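Local coordinates for Lin2722 protein (Listeria innocua, PDB 3DS8) that is of unknown function but belongs to an alpha/beta-hydrolase family and probably acts as a serine hydrolase, at residues M22-Q25 and L26-Y30. Residues are numbered along the deposited sequence; the frame is centred on the assembly and turned at random.
Sequences MADQ and LMNEY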
HETATM    1  N   MSE A  22       6.952  -7.207  -9.657  1.00 14.32           N
HETATM    2  CA  MSE A  22       5.491  -7.176  -9.686  1.00 16.41           C
HETATM    3  C   MSE A  22       4.934  -6.583 -10.970  1.00 14.28           C
HETATM    4  O   MSE A  22       4.080  -7.184 -11.640  1.00 13.55           O
HETATM    5  CB  MSE A  22       4.957  -6.362  -8.511  1.00 16.55           C
HETATM    6  CG  MSE A  22       3.471  -6.353  -8.493  1.00 18.92           C
HETATM    7 SE   MSE A  22       2.939  -5.348  -6.910  1.00 31.88          SE
HETATM    8  CE  MSE A  22       3.440  -6.694  -5.525  1.00 18.78           C
ATOM      9  N   ALA A  23       5.416  -5.397 -11.332  1.00 13.64           N
ATOM     10  CA  ALA A  23       4.935  -4.753 -12.535  1.00 13.54           C
ATOM     11  C   ALA A  23       5.131  -5.603 -13.779  1.00 13.08           C
ATOM     12  O   ALA A  23       4.228  -5.694 -14.638  1.00 13.55           O
ATOM     13  CB  ALA A  23       5.559  -3.372 -12.699  1.00 12.95           C
ATOM     14  N   ASP A  24       6.313  -6.199 -13.913  1.00 13.63           N
ATOM     15  CA  ASP A  24       6.623  -7.032 -15.070  1.00 13.63           C
ATOM     16  C   ASP A  24       5.695  -8.253 -15.125  1.00 13.69           C
ATOM     17  O   ASP A  24       5.264  -8.649 -16.189  1.00 13.10           O
ATOM     18  CB  ASP A  24       8.095  -7.489 -15.058  1.00 14.67           C
ATOM     19  CG  ASP A  24       9.088  -6.370 -15.452  1.00 17.04           C
ATOM     20  OD1 ASP A  24       8.642  -5.266 -15.873  1.00 19.41           O
ATOM     21  OD2 ASP A  24      10.322  -6.628 -15.345  1.00 19.31           O
ATOM     22  N   GLN A  25       5.405  -8.859 -13.975  1.00 14.16           N
ATOM     23  CA  GLN A  25       4.471  -9.963 -13.934  1.00 13.69           C
ATOM     24  C   GLN A  25       3.047  -9.517 -14.386  1.00 12.53           C
ATOM     25  O   GLN A  25       2.399 -10.195 -15.185  1.00 12.60           O
ATOM     26  CB  GLN A  25       4.457 -10.631 -12.570  1.00 14.67           C
ATOM     27  CG  GLN A  25       5.613 -11.599 -12.368  1.00 17.97           C
ATOM     28  CD  GLN A  25       5.496 -12.407 -11.091  1.00 18.20           C
ATOM     29  OE1 GLN A  25       6.293 -12.202 -10.180  1.00 28.32           O
ATOM     30  NE2 GLN A  25       4.483 -13.246 -10.987  1.00 17.27           N
ATOM     31  N   LEU A  26       2.586  -8.381 -13.898  1.00 13.13           N
ATOM     32  CA  LEU A  26       1.266  -7.881 -14.289  1.00 13.62           C
ATOM     33  C   LEU A  26       1.203  -7.560 -15.781  1.00 13.95           C
ATOM     34  O   LEU A  26       0.193  -7.864 -16.436  1.00 13.27           O
ATOM     35  CB  LEU A  26       0.892  -6.639 -13.494  1.00 13.14           C
ATOM     36  CG  LEU A  26       0.648  -6.843 -12.011  1.00 14.31           C
ATOM     37  CD1 LEU A  26       0.475  -5.473 -11.337  1.00 14.70           C
ATOM     38  CD2 LEU A  26      -0.540  -7.750 -11.729  1.00 17.60           C
HETATM   39  N   MSE A  27       2.299  -7.001 -16.343  1.00 14.42           N
HETATM   40  CA  MSE A  27       2.325  -6.621 -17.738  1.00 17.42           C
HETATM   41  C   MSE A  27       2.692  -7.755 -18.707  1.00 15.82           C
HETATM   42  O   MSE A  27       2.277  -7.730 -19.875  1.00 14.95           O
HETATM   43  CB  MSE A  27       3.269  -5.413 -17.933  1.00 17.89           C
HETATM   44  CG  MSE A  27       2.690  -4.247 -17.207  1.00 20.25           C
HETATM   45 SE   MSE A  27       3.793  -2.686 -17.457  1.00 38.15          SE
HETATM   46  CE  MSE A  27       3.401  -2.322 -19.357  1.00 30.23           C
ATOM     47  N   ASN A  28       3.485  -8.730 -18.257  1.00 14.16           N
ATOM     48  CA  ASN A  28       4.085  -9.666 -19.194  1.00 14.61           C
ATOM     49  C   ASN A  28       3.525 -11.076 -19.067  1.00 13.11           C
ATOM     50  O   ASN A  28       3.504 -11.830 -20.044  1.00 12.65           O
ATOM     51  CB  ASN A  28       5.626  -9.713 -19.046  1.00 14.75           C
ATOM     52  CG  ASN A  28       6.301  -8.383 -19.354  1.00 16.95           C
ATOM     53  OD1 ASN A  28       5.703  -7.471 -19.940  1.00 21.28           O
ATOM     54  ND2 ASN A  28       7.548  -8.240 -18.889  1.00 22.00           N
ATOM     55  N   GLU A  29       3.145 -11.461 -17.864  1.00 12.68           N
ATOM     56  CA  GLU A  29       2.676 -12.813 -17.594  1.00 13.78           C
ATOM     57  C   GLU A  29       1.200 -12.895 -17.323  1.00 11.69           C
ATOM     58  O   GLU A  29       0.487 -13.601 -18.018  1.00 13.38           O
ATOM     59  CB  GLU A  29       3.478 -13.402 -16.464  1.00 14.87           C
ATOM     60  CG  GLU A  29       4.879 -13.698 -16.975  1.00 18.19           C
ATOM     61  CD  GLU A  29       5.645 -14.426 -16.000  1.00 21.01           C
ATOM     62  OE1 GLU A  29       6.409 -13.745 -15.264  1.00 25.10           O
ATOM     63  OE2 GLU A  29       5.455 -15.666 -15.977  1.00 20.65           O
ATOM     64  N   TYR A  30       0.733 -12.150 -16.340  1.00 11.00           N
ATOM     65  CA  TYR A  30      -0.710 -12.039 -16.134  1.00 11.55           C
ATOM     66  C   TYR A  30      -1.342 -11.293 -17.314  1.00 11.80           C
ATOM     67  O   TYR A  30      -2.422 -11.674 -17.767  1.00 12.63           O
ATOM     68  CB  TYR A  30      -1.043 -11.339 -14.868  1.00 11.97           C
ATOM     69  CG  TYR A  30      -0.682 -12.069 -13.612  1.00 11.50           C
ATOM     70  CD1 TYR A  30      -1.427 -13.184 -13.218  1.00 13.98           C
ATOM     71  CD2 TYR A  30       0.365 -11.650 -12.806  1.00 13.58           C
ATOM     72  CE1 TYR A  30      -1.134 -13.844 -12.045  1.00 14.59           C
ATOM     73  CE2 TYR A  30       0.651 -12.319 -11.597  1.00 15.19           C
ATOM     74  CZ  TYR A  30      -0.115 -13.404 -11.237  1.00 14.25           C
ATOM     75  OH  TYR A  30       0.169 -14.092 -10.070  1.00 16.15           O
TER
HETATM   76  O   HOH W   1       8.870  -5.697 -18.922  1.00 36.35           O
HETATM   77  O   HOH W   2       2.628 -15.033 -10.027  1.00 29.36           O
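Leu26 hangs from Met22 and Met27 from Ala23 by regular alpha-helical bonds, and over the next turn this helix gives a worked example of how a helix widens near its C-terminal end. Leu26 N reaches Met22 O at 3.0 Å in an almost straight bond (165° at the hydrogen). Asn28 N still reaches Asp24 O at 2.7 Å, but the bond is clearly bent. Then the pattern splits: Gln25 O accepts both Glu29 N, four residues on, and Tyr30 N, five residues on. The second is the shorter, 2.8 Å from Tyr30 N to Gln25 O, and it closes a pi-type turn; the Glu29 donor stands 34° out of the carbonyl plane.

Side chains follow the same spacing. With its CG anti to the carbonyl carbon and the chain extended beyond, Gln25 runs alongside Tyr30, both pointing the same way, its amide plane turned only 10° from that of the ring and NE2 4.0 Å from Tyr30 CE2. One water links their ends, bonded to Tyr30 OH and more weakly to Gln25 NE2. Glu29 crosses the glutamine, bringing OE1 to 3.7 Å from Gln25 CG. One turn apart on another side, a second water accepts from Asn28 ND2 and gives a weak bond to Asp24 OD1. On the buried side, Leu26 CD1 packs 4.2 Å from CG of Met22 (selenomethionine, like Met27).

The helix is thus amphipathic. Met22 and Ala23 rest on Leu8 of strand 6-9, Leu26 and Met27 on Ile61 of strand 61-66, while Tyr30 stacks on Tyr236 of helix 229-240, which also receives Met22, Gln25 and Leu26, so that this helix joins helix 229-240 to the neighbouring parallel strands 61-66 and 6-9 of the alpha/beta-hydrolase sheet.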